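Local atomic coordinates of NAD(P)H-FMN oxidoreductase (Bacillus subtilis, PDB entry 5LVA), a protein that binds flavin mononucleotide and, as expected of an NAD(P)H-dependent flavin reductase, probably passes electrons between a nicotinamide cofactor and flavin. Residues K76-D80 with H81-Y85; A107-P110 with E111-Q115; N120-I124 with S125-R129. All blocks are in the same frame, centred on the assembly; numbering follows the deposited sequence.

Contact 1 of 3, residues K76-D80 with H81-Y85; sequences KKWLD and HVLLY
Two aromatic rings, Trp78 and His81, three residues apart along the chain, are each covered by an aliphatic group four residues away: Val82 ahead of the tryptophan, Lys77 behind the histidine. Over the indole, Val82 CG2 stands 3.7 Å from the centroid of the Trp78 five-membered ring and only 8° off its normal, a CH-pi contact. The second branch extends the cover onto the six-membered ring, with Val82 CG1 3.8 Å from Trp78 CZ2. The indole lies there because Trp78 CG is anti to the backbone N (chi1 -169°), while Glu50 takes the hydrogen bond from its NE1. At the imidazole, Lys77 CG sits above the middle of the ring, 3.8 Å from the His81 centroid, so the lysine contributes its methylene chain and carries its ammonium group beyond the ring. Leu79 and Leu83 differ again: they run side by side in the same direction, and Leu79 CD2 meets Leu83 CD1 at 3.7 Å.

Beneath these pairs the helical bonds persist to the end, the last being Leu83 N to Leu79 O at 3.1 Å. Leu83 then leaves the helix as the centre of an inverse gamma turn. One water spans the exit, donating to Asp80 O at 2.8 Å and also to Leu83 O. Trp78 also meets Phe62 of strand 59-65 edge-to-face. This is the C-terminal end of the helix in a beta-alpha-beta crossover, strand 59-65, helix 73-82, strand 100-106, of the flavodoxin-like fold.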
# COMPACT_ATOMS: atom_id res chain seq x y z
N LYS A 76 6.92 4.07 6.81
CA LYS A 76 7.56 5.39 6.93
C LYS A 76 9.08 5.29 6.85
O LYS A 76 9.72 6.09 6.16
CB LYS A 76 7.16 6.06 8.25
CG LYS A 76 7.49 7.54 8.26
CD LYS A 76 6.94 8.18 7.00
CE LYS A 76 7.56 9.52 6.71
NZ LYS A 76 8.98 9.51 6.31
N LYS A 77 9.64 4.32 7.56
CA LYS A 77 11.07 4.02 7.49
C LYS A 77 11.50 3.56 6.11
O LYS A 77 12.57 3.91 5.63
CB LYS A 77 11.42 2.95 8.52
CG LYS A 77 12.89 2.70 8.67
CD LYS A 77 13.13 1.70 9.76
CE LYS A 77 12.94 2.32 11.11
NZ LYS A 77 13.30 1.35 12.19
N TRP A 78 10.65 2.78 5.45
CA TRP A 78 10.89 2.37 4.08
C TRP A 78 11.02 3.56 3.13
O TRP A 78 11.94 3.61 2.33
CB TRP A 78 9.78 1.44 3.60
CG TRP A 78 10.07 0.76 2.31
CD1 TRP A 78 10.56 -0.50 2.15
CD2 TRP A 78 9.88 1.28 0.99
NE1 TRP A 78 10.69 -0.79 0.83
CE2 TRP A 78 10.28 0.29 0.09
CE3 TRP A 78 9.41 2.50 0.49
CZ2 TRP A 78 10.22 0.46 -1.29
CZ3 TRP A 78 9.36 2.67 -0.88
CH2 TRP A 78 9.76 1.66 -1.75
N LEU A 79 10.09 4.50 3.21
CA LEU A 79 10.15 5.69 2.38
C LEU A 79 11.44 6.45 2.63
O LEU A 79 12.17 6.77 1.71
CB LEU A 79 8.94 6.60 2.63
CG LEU A 79 7.56 5.98 2.38
CD1 LEU A 79 6.47 6.86 2.92
CD2 LEU A 79 7.34 5.69 0.90
N ASP A 80 11.71 6.70 3.90
CA ASP A 80 12.88 7.47 4.29
C ASP A 80 14.16 6.86 3.80
O ASP A 80 15.05 7.57 3.32
CB ASP A 80 12.94 7.61 5.82
CG ASP A 80 11.88 8.53 6.36
OD1 ASP A 80 11.14 9.12 5.55
OD2 ASP A 80 11.78 8.68 7.59
N HIS A 81 14.26 5.54 3.92
CA HIS A 81 15.52 4.86 3.68
C HIS A 81 15.72 4.43 2.24
O HIS A 81 16.85 4.36 1.77
CB HIS A 81 15.63 3.65 4.59
CG HIS A 81 15.84 4.00 6.03
ND1 HIS A 81 16.38 3.12 6.94
CD2 HIS A 81 15.57 5.13 6.71
CE1 HIS A 81 16.43 3.70 8.12
NE2 HIS A 81 15.95 4.92 8.01
N VAL A 82 14.63 4.16 1.53
CA VAL A 82 14.73 3.65 0.18
C VAL A 82 14.71 4.75 -0.89
O VAL A 82 15.49 4.70 -1.84
CB VAL A 82 13.61 2.63 -0.11
CG1 VAL A 82 13.66 2.14 -1.55
CG2 VAL A 82 13.72 1.44 0.84
N LEU A 83 13.85 5.75 -0.73
CA LEU A 83 13.71 6.81 -1.73
C LEU A 83 14.81 7.87 -1.65
O LEU A 83 14.63 8.94 -1.09
CB LEU A 83 12.35 7.48 -1.59
CG LEU A 83 11.14 6.54 -1.66
CD1 LEU A 83 9.91 7.29 -1.28
CD2 LEU A 83 10.99 5.96 -3.04
N LEU A 84 15.95 7.57 -2.26
CA LEU A 84 17.14 8.39 -2.07
C LEU A 84 17.49 9.29 -3.25
O LEU A 84 17.09 9.04 -4.39
CB LEU A 84 18.34 7.50 -1.74
CG LEU A 84 18.20 6.67 -0.47
CD1 LEU A 84 19.42 5.80 -0.29
CD2 LEU A 84 18.02 7.55 0.74
N TYR A 85 18.25 10.34 -2.94
CA TYR A 85 18.76 11.28 -3.93
C TYR A 85 19.52 10.52 -5.00
O TYR A 85 20.32 9.66 -4.69
CB TYR A 85 19.66 12.33 -3.26
CG TYR A 85 20.12 13.40 -4.22
CD1 TYR A 85 21.20 13.19 -5.07
CD2 TYR A 85 19.46 14.62 -4.29
CE1 TYR A 85 21.60 14.16 -5.96
CE2 TYR A 85 19.86 15.59 -5.17
CZ TYR A 85 20.93 15.36 -6.00
OH TYR A 85 21.33 16.34 -6.88
O HOH W 1 14.61 9.57 1.42

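Contact 2 of 3, residues A107-P110 with E111-Q115; sequences AGAP and EEAYQ. With FMN (flavin mononucleotide), chain C.
The loop leaving strand 100-106 forms part of the FMN site, and within it the methyl of Ala109 packs against the ring of Tyr114, with Ala109 CB 3.7 Å from Tyr114 CE2. Ala107 CB lies slightly farther from the same ring carbon. The phenol reaches the pyrimidine end of the isoalloxazine, where Tyr114 OH donates a hydrogen bond to FMN O2 at 2.5 Å. The flavin oxygen lies at the edge of the tyrosine ring, in its plane. A second donor reaches the same acceptor from the backbone: Ala109 N to FMN O2 measures 3.0 Å and is almost straight, at 169°. Next to it, Gly108 N bonds to FMN N1 at 3.0 Å, and more weakly to the ribityl O2'. Binding a flavin with loops at the C-terminal ends of parallel strands is the hallmark of the flavodoxin-like fold, and here one loop grips O2 through both a main-chain amide and a side-chain hydroxyl. A short 3-10 turn brings Tyr114 back to the cofactor. It is marked by Ala113 N bonding to Pro110 O at 3.1 Å. Ala113 CB rests against the proline ring, 4.2 Å from Pro110 CD, and Tyr114 itself centres an inverse gamma turn. Leu66 and Tyr69, also FMN-binding residues, lie close to the tyrosine side chain.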
# COMPACT_ATOMS: atom_id res chain seq x y z
N ALA A 107 -9.47 0.15 6.99
CA ALA A 107 -9.74 1.02 8.13
C ALA A 107 -10.83 0.45 9.01
O ALA A 107 -11.79 -0.11 8.51
CB ALA A 107 -10.11 2.41 7.65
N GLY A 108 -10.66 0.61 10.32
CA GLY A 108 -11.63 0.10 11.27
C GLY A 108 -12.98 0.80 11.22
O GLY A 108 -14.02 0.16 11.33
N ALA A 109 -12.95 2.11 11.04
CA ALA A 109 -14.15 2.93 11.09
C ALA A 109 -15.00 2.76 9.83
O ALA A 109 -14.52 2.30 8.80
CB ALA A 109 -13.76 4.37 11.31
N PRO A 110 -16.29 3.13 9.92
CA PRO A 110 -17.12 3.00 8.73
C PRO A 110 -16.80 4.08 7.70
O PRO A 110 -16.17 5.07 8.04
CB PRO A 110 -18.54 3.18 9.28
CG PRO A 110 -18.41 3.21 10.75
CD PRO A 110 -17.04 3.66 11.05
N GLU A 111 -17.25 3.88 6.47
CA GLU A 111 -17.05 4.86 5.42
C GLU A 111 -17.70 6.21 5.76
O GLU A 111 -17.11 7.24 5.50
CB GLU A 111 -17.60 4.32 4.10
CG GLU A 111 -17.45 5.29 2.95
CD GLU A 111 -17.60 4.64 1.61
OE1 GLU A 111 -18.00 3.45 1.57
OE2 GLU A 111 -17.32 5.30 0.60
N GLU A 112 -18.89 6.17 6.35
CA GLU A 112 -19.62 7.35 6.84
C GLU A 112 -18.76 8.27 7.69
O GLU A 112 -19.01 9.47 7.75
CB GLU A 112 -20.85 6.92 7.65
CG GLU A 112 -22.24 7.29 7.10
CD GLU A 112 -22.56 8.81 7.09
OE1 GLU A 112 -22.73 9.41 8.18
OE2 GLU A 112 -22.70 9.38 5.99
N ALA A 113 -17.78 7.72 8.39
CA ALA A 113 -16.95 8.54 9.27
C ALA A 113 -15.95 9.42 8.50
O ALA A 113 -15.55 10.48 8.98
CB ALA A 113 -16.21 7.67 10.25
N TYR A 114 -15.56 8.99 7.30
CA TYR A 114 -14.53 9.69 6.56
C TYR A 114 -15.10 10.68 5.54
O TYR A 114 -15.05 10.46 4.34
CB TYR A 114 -13.59 8.68 5.89
CG TYR A 114 -12.79 7.92 6.92
CD1 TYR A 114 -11.73 8.52 7.55
CD2 TYR A 114 -13.12 6.63 7.29
CE1 TYR A 114 -11.00 7.87 8.50
CE2 TYR A 114 -12.40 5.96 8.25
CZ TYR A 114 -11.34 6.58 8.86
OH TYR A 114 -10.61 5.95 9.82
N GLN A 115 -15.62 11.77 6.06
CA GLN A 115 -16.18 12.85 5.25
C GLN A 115 -16.46 14.04 6.14
O GLN A 115 -16.55 13.91 7.35
CB GLN A 115 -17.47 12.42 4.55
CG GLN A 115 -18.60 12.25 5.51
CD GLN A 115 -19.87 11.84 4.82
OE1 GLN A 115 -20.63 11.01 5.31
NE2 GLN A 115 -20.11 12.44 3.66
N1 FMN C . -8.98 2.43 12.02
C2 FMN C . -9.40 3.62 11.46
O2 FMN C . -10.43 3.65 10.79
N3 FMN C . -8.69 4.77 11.63
C4 FMN C . -7.54 4.77 12.37
O4 FMN C . -6.93 5.83 12.50
C4A FMN C . -7.10 3.58 12.95
N5 FMN C . -5.95 3.54 13.69
C5A FMN C . -5.51 2.37 14.26
C6 FMN C . -4.34 2.38 15.01
C7 FMN C . -3.85 1.22 15.58
C7M FMN C . -2.58 1.26 16.38
C8 FMN C . -4.57 0.03 15.40
C8M FMN C . -4.08 -1.25 16.00
C9 FMN C . -5.74 0.03 14.66
C9A FMN C . -6.21 1.20 14.08
N10 FMN C . -7.39 1.21 13.33
C10 FMN C . -7.82 2.40 12.77
C1' FMN C . -8.15 -0.06 13.08
C2' FMN C . -7.42 -0.69 11.87
O2' FMN C . -7.44 0.18 10.74
C3' FMN C . -7.83 -2.12 11.50
O3' FMN C . -7.45 -2.91 12.60
C4' FMN C . -7.10 -2.59 10.22
O4' FMN C . -7.38 -1.69 9.20
C5' FMN C . -7.44 -3.95 9.61
O5' FMN C . -6.84 -4.97 10.36
P FMN C . -6.06 -6.28 9.83
O1P FMN C . -4.89 -6.33 10.73
O2P FMN C . -6.97 -7.45 9.97
O3P FMN C . -5.54 -6.26 8.44

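Contact 3 of 3, residues N120-I124 with S125-R129; sequences NHYAI and SELLR
Glu126 folds its carboxylate back across Tyr122 and Ala123, standing nearly perpendicular to the tyrosine ring: the two planes are 82° apart. Glu126 OE1 comes to 3.7 Å from Tyr122 CD1, while OE2 turns to the main chain and accepts a hydrogen bond from Ala123 N at 2.8 Å. That donor meets the carboxylate from above its plane. With CG beside its own backbone N (chi1 -63°) and the chain extended beyond it, the glutamate can reach one turn back to the residue at the N-cap. The bond is one half of a capping box, since alanine at the N-cap has no side-chain acceptor to return it. The Ala123 carbonyl begins the helical bonding: Ala123 O accepts from both Leu127 N, at 3.3 Å, and Glu126 N. A water donates to both Glu126 OE2 and His121 O, giving the carboxylate oxygen a second partner.

The apolar pairs are turned differently. Ile124 and Leu128 cross obliquely, Ile124 CG2 meeting Leu128 CD1 at 3.7 Å. Leu127 lies near Tyr122, its CD2 4.3 Å from Tyr122 CB, and touches the FMN-binding residues Tyr69 and Tyr114. The short helix 124-127 thus has a capped, polar start and an apolar flank. Ile124 presses on Val147 and Leu128 on Pro145, seating it against the edge strand 141-148, just before the chain enters helix 129-138.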
# COMPACT_ATOMS: atom_id res chain seq x y z
N ASN A 120 -15.03 11.24 11.65
CA ASN A 120 -13.61 11.48 11.45
C ASN A 120 -13.32 12.71 10.58
O ASN A 120 -12.17 13.09 10.42
CB ASN A 120 -12.94 10.24 10.86
CG ASN A 120 -12.64 9.20 11.91
OD1 ASN A 120 -12.47 9.52 13.09
ND2 ASN A 120 -12.59 7.95 11.50
N HIS A 121 -14.38 13.31 10.03
CA HIS A 121 -14.35 14.67 9.48
C HIS A 121 -13.64 14.87 8.14
O HIS A 121 -13.86 15.88 7.49
CB HIS A 121 -13.72 15.62 10.48
CG HIS A 121 -14.44 15.67 11.79
ND1 HIS A 121 -15.70 16.21 11.93
CD2 HIS A 121 -14.07 15.23 13.02
CE1 HIS A 121 -16.08 16.11 13.19
NE2 HIS A 121 -15.11 15.52 13.87
N TYR A 122 -12.80 13.93 7.74
CA TYR A 122 -12.04 14.09 6.51
C TYR A 122 -12.16 12.87 5.60
O TYR A 122 -12.16 11.74 6.07
CB TYR A 122 -10.57 14.39 6.85
CG TYR A 122 -10.40 15.41 7.96
CD1 TYR A 122 -10.69 16.76 7.77
CD2 TYR A 122 -9.93 15.02 9.21
CE1 TYR A 122 -10.54 17.69 8.78
CE2 TYR A 122 -9.76 15.94 10.23
CZ TYR A 122 -10.07 17.27 10.01
OH TYR A 122 -9.91 18.17 11.03
N ALA A 123 -12.26 13.09 4.29
CA ALA A 123 -12.27 11.98 3.34
C ALA A 123 -10.92 11.28 3.32
O ALA A 123 -9.90 11.89 3.63
CB ALA A 123 -12.62 12.49 1.95
N ILE A 124 -10.92 10.00 2.95
CA ILE A 124 -9.68 9.22 2.92
C ILE A 124 -8.62 9.85 1.99
O ILE A 124 -7.43 9.82 2.29
CB ILE A 124 -9.97 7.75 2.52
CG1 ILE A 124 -10.27 6.94 3.77
CG2 ILE A 124 -8.80 7.11 1.84
CD1 ILE A 124 -9.05 6.67 4.61
N SER A 125 -9.08 10.42 0.88
CA SER A 125 -8.22 11.17 -0.04
C SER A 125 -7.45 12.28 0.64
O SER A 125 -6.35 12.61 0.22
CB SER A 125 -9.04 11.79 -1.16
OG SER A 125 -9.61 10.80 -1.97
N GLU A 126 -8.04 12.88 1.66
CA GLU A 126 -7.36 13.90 2.43
C GLU A 126 -6.31 13.30 3.35
O GLU A 126 -5.21 13.82 3.48
CB GLU A 126 -8.37 14.71 3.26
CG GLU A 126 -9.40 15.48 2.45
CD GLU A 126 -10.46 16.10 3.34
OE1 GLU A 126 -10.11 17.01 4.12
OE2 GLU A 126 -11.63 15.67 3.27
N LEU A 127 -6.66 12.21 4.02
CA LEU A 127 -5.77 11.60 4.99
C LEU A 127 -4.55 10.96 4.33
O LEU A 127 -3.46 10.98 4.88
CB LEU A 127 -6.56 10.59 5.81
CG LEU A 127 -7.60 11.24 6.72
CD1 LEU A 127 -8.42 10.21 7.48
CD2 LEU A 127 -6.94 12.19 7.70
N LEU A 128 -4.73 10.44 3.13
CA LEU A 128 -3.62 9.80 2.44
C LEU A 128 -2.73 10.77 1.68
O LEU A 128 -1.88 10.35 0.90
CB LEU A 128 -4.14 8.74 1.47
CG LEU A 128 -4.81 7.50 2.06
CD1 LEU A 128 -5.22 6.53 0.97
CD2 LEU A 128 -3.89 6.83 3.06
N ARG A 129 -2.89 12.06 1.91
CA ARG A 129 -2.16 13.02 1.10
C ARG A 129 -0.64 12.95 1.20
O ARG A 129 0.03 13.21 0.21
CB ARG A 129 -2.60 14.46 1.40
CG ARG A 129 -2.53 15.31 0.16
CD ARG A 129 -3.41 16.48 0.21
NE ARG A 129 -4.84 16.27 0.04
CZ ARG A 129 -5.43 15.83 -1.07
NH1 ARG A 129 -4.71 15.43 -2.09
NH2 ARG A 129 -6.74 15.74 -1.12
O HOH W 2 -13.74 16.86 4.88

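In the fold
All three contacts are local and partly buried, each mixing buried residues (Trp78 and Val82; Ala113 and Tyr114; Ile124 and Leu128) with exposed ones, yet their chemistry follows their place in the fold. Contact 1 closes a crossover helix with aliphatic cover on aromatic rings, its nearest atoms about 17 Å from those of contact 2. Contact 2 spends its polar groups on the cofactor, whereas contact 3 spends a carboxylate on capping a helix. Contacts 2 and 3 belong to the same connection after strand 100-106 and touch: Ala113 O probably accepts a hydrogen bond from Asn120 N. Contact 3 thus packs beside the tyrosine that bonds to the flavin, while contact 1 remains separate from both.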